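Local coordinates for protein MJ1225 (Methanocaldococcus jannaschii, PDB 3KH5) that is of unknown function but has CBS domains and binds AMP and ADP, and is probably an archaeal counterpart of the gamma subunit of AMP-activated protein kinase, at residues 96-101 with 119-124. Sequence-based numbering, arbitrary orientation.
Sequences TLKENA and PIVNDE
Val121 N donates to Leu97 O over 2.7 Å, and the CA-H of Ile120 also touches that oxygen, CA to O 3.2 Å. Leu97 also donates its own N to Pro119 O over 2.9 Å, two residues before Val121, so that Leu97 bonds to both flanks of Ile120. This makes a short parallel ladder, Leu97 opposite Ile120 and Lys98 opposite Val121, at the edge of a mixed three-stranded sheet. It fades at Glu99, whose N makes only a weak bond to Val121 O. Val121 lies on the same face as Lys98. With its CG1 anti to the carbonyl carbon (chi1 -57°), that methyl packs against CB and CG2 of Thr96, and Val121 CG2 meets Thr96 OG1 at 3.6 Å. The Lys98 chain bends at chi2 (-69°), and its NZ comes 4.0 Å from Val121 CG2. An alanine at Val121 would probably open a gap beside Thr96 and leave its CG2 and OG1, and the lysine tip, without the methyls they rest on. Past the strand ends the Glu99 chain runs beside that of Asn122, Glu99 OE2 lying 3.1 Å from Asn122 CB, and Asn122 OD1 closes an Asx turn onto Glu124 N. Leu97 and Ile120 share the other face, Leu97 resting on helix 103-112, which makes the crossover of this beta-alpha-beta unit of the second CBS repeat; Pro119 touches a bound ADP, and strand 127-132 pairs antiparallel with 117-121.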
loop_
_atom_site.group_PDB
_atom_site.type_symbol
_atom_site.label_atom_id
_atom_site.label_comp_id
_atom_site.label_asym_id
_atom_site.label_seq_id
_atom_site.Cartn_x
_atom_site.Cartn_y
_atom_site.Cartn_z
ATOM N N THR A 96 9.560 -13.657 -0.255
ATOM C CA THR A 96 9.031 -14.334 -1.444
ATOM C C THR A 96 8.412 -15.705 -1.126
ATOM O O THR A 96 8.586 -16.237 -0.023
ATOM C CB THR A 96 10.112 -14.521 -2.556
ATOM O OG1 THR A 96 11.060 -15.521 -2.158
ATOM C CG2 THR A 96 10.841 -13.215 -2.874
ATOM N N LEU A 97 7.695 -16.261 -2.108
ATOM C CA LEU A 97 7.228 -17.657 -2.073
ATOM C C LEU A 97 7.827 -18.487 -3.221
ATOM O O LEU A 97 8.042 -17.976 -4.325
ATOM C CB LEU A 97 5.694 -17.731 -2.103
ATOM C CG LEU A 97 4.881 -17.001 -1.024
ATOM C CD1 LEU A 97 3.450 -16.804 -1.476
ATOM C CD2 LEU A 97 4.930 -17.692 0.342
ATOM N N LYS A 98 8.102 -19.761 -2.936
ATOM C CA LYS A 98 8.613 -20.717 -3.928
ATOM C C LYS A 98 7.491 -21.103 -4.884
ATOM O O LYS A 98 6.322 -21.073 -4.495
ATOM C CB LYS A 98 9.168 -21.968 -3.231
ATOM C CG LYS A 98 10.400 -21.721 -2.361
ATOM C CD LYS A 98 11.617 -21.380 -3.214
ATOM C CE LYS A 98 12.688 -20.668 -2.402
ATOM N NZ LYS A 98 13.727 -20.046 -3.300
ATOM N N GLU A 99 7.826 -21.461 -6.126
ATOM C CA GLU A 99 6.775 -21.758 -7.121
ATOM C C GLU A 99 5.894 -22.970 -6.774
ATOM O O GLU A 99 4.822 -23.161 -7.365
ATOM C CB GLU A 99 7.303 -21.814 -8.577
ATOM C CG GLU A 99 8.545 -22.678 -8.832
ATOM C CD GLU A 99 8.963 -22.708 -10.308
ATOM O OE1 GLU A 99 8.174 -22.266 -11.179
ATOM O OE2 GLU A 99 10.081 -23.185 -10.598
ATOM N N ASN A 100 6.339 -23.767 -5.801
ATOM C CA ASN A 100 5.555 -24.898 -5.301
ATOM C C ASN A 100 4.868 -24.655 -3.952
ATOM O O ASN A 100 4.413 -25.602 -3.306
ATOM C CB ASN A 100 6.397 -26.185 -5.252
ATOM C CG ASN A 100 7.540 -26.117 -4.246
ATOM O OD1 ASN A 100 8.477 -25.330 -4.397
ATOM N ND2 ASN A 100 7.471 -26.957 -3.218
ATOM N N ALA A 101 4.792 -23.392 -3.537
ATOM C CA ALA A 101 4.097 -23.016 -2.305
ATOM C C ALA A 101 2.589 -23.183 -2.464
ATOM O O ALA A 101 2.047 -22.942 -3.547
ATOM C CB ALA A 101 4.424 -21.577 -1.940
ATOM N N PRO A 119 6.398 -11.755 -4.221
ATOM C CA PRO A 119 6.873 -12.358 -5.461
ATOM C C PRO A 119 6.931 -13.879 -5.332
ATOM O O PRO A 119 7.286 -14.402 -4.271
ATOM C CB PRO A 119 8.287 -11.784 -5.608
ATOM C CG PRO A 119 8.259 -10.509 -4.845
ATOM C CD PRO A 119 7.386 -10.810 -3.665
ATOM N N ILE A 120 6.545 -14.578 -6.392
ATOM C CA ILE A 120 6.705 -16.025 -6.443
ATOM C C ILE A 120 7.937 -16.289 -7.289
ATOM O O ILE A 120 8.040 -15.797 -8.417
ATOM C CB ILE A 120 5.462 -16.726 -7.028
ATOM C CG1 ILE A 120 4.263 -16.529 -6.093
ATOM C CG2 ILE A 120 5.719 -18.220 -7.221
ATOM C CD1 ILE A 120 2.925 -16.488 -6.814
ATOM N N VAL A 121 8.884 -17.037 -6.730
ATOM C CA VAL A 121 10.164 -17.274 -7.395
ATOM C C VAL A 121 10.450 -18.757 -7.591
ATOM O O VAL A 121 9.890 -19.610 -6.895
ATOM C CB VAL A 121 11.362 -16.624 -6.633
ATOM C CG1 VAL A 121 11.150 -15.126 -6.450
ATOM C CG2 VAL A 121 11.609 -17.309 -5.283
ATOM N N ASN A 122 11.326 -19.060 -8.545
ATOM C CA ASN A 122 11.789 -20.430 -8.708
ATOM C C ASN A 122 13.005 -20.694 -7.830
ATOM O O ASN A 122 13.326 -19.890 -6.948
ATOM C CB ASN A 122 12.043 -20.771 -10.187
ATOM C CG ASN A 122 13.159 -19.951 -10.813
ATOM O OD1 ASN A 122 13.968 -19.327 -10.122
ATOM N ND2 ASN A 122 13.214 -19.958 -12.140
ATOM N N ASP A 123 13.677 -21.816 -8.066
ATOM C CA ASP A 123 14.813 -22.204 -7.237
ATOM C C ASP A 123 16.037 -21.299 -7.417
ATOM O O ASP A 123 16.903 -21.253 -6.539
ATOM C CB ASP A 123 15.157 -23.690 -7.421
ATOM C CG ASP A 123 14.311 -24.607 -6.528
ATOM O OD1 ASP A 123 13.519 -24.096 -5.702
ATOM O OD2 ASP A 123 14.445 -25.844 -6.649
ATOM N N GLU A 124 16.094 -20.567 -8.534
ATOM C CA GLU A 124 17.177 -19.604 -8.771
ATOM C C GLU A 124 16.818 -18.193 -8.288
ATOM O O GLU A 124 17.571 -17.246 -8.531
ATOM C CB GLU A 124 17.565 -19.531 -10.259
ATOM C CG GLU A 124 16.933 -20.574 -11.180
ATOM C CD GLU A 124 17.427 -21.985 -10.929
ATOM O OE1 GLU A 124 16.622 -22.926 -11.093
ATOM O OE2 GLU A 124 18.612 -22.161 -10.566
#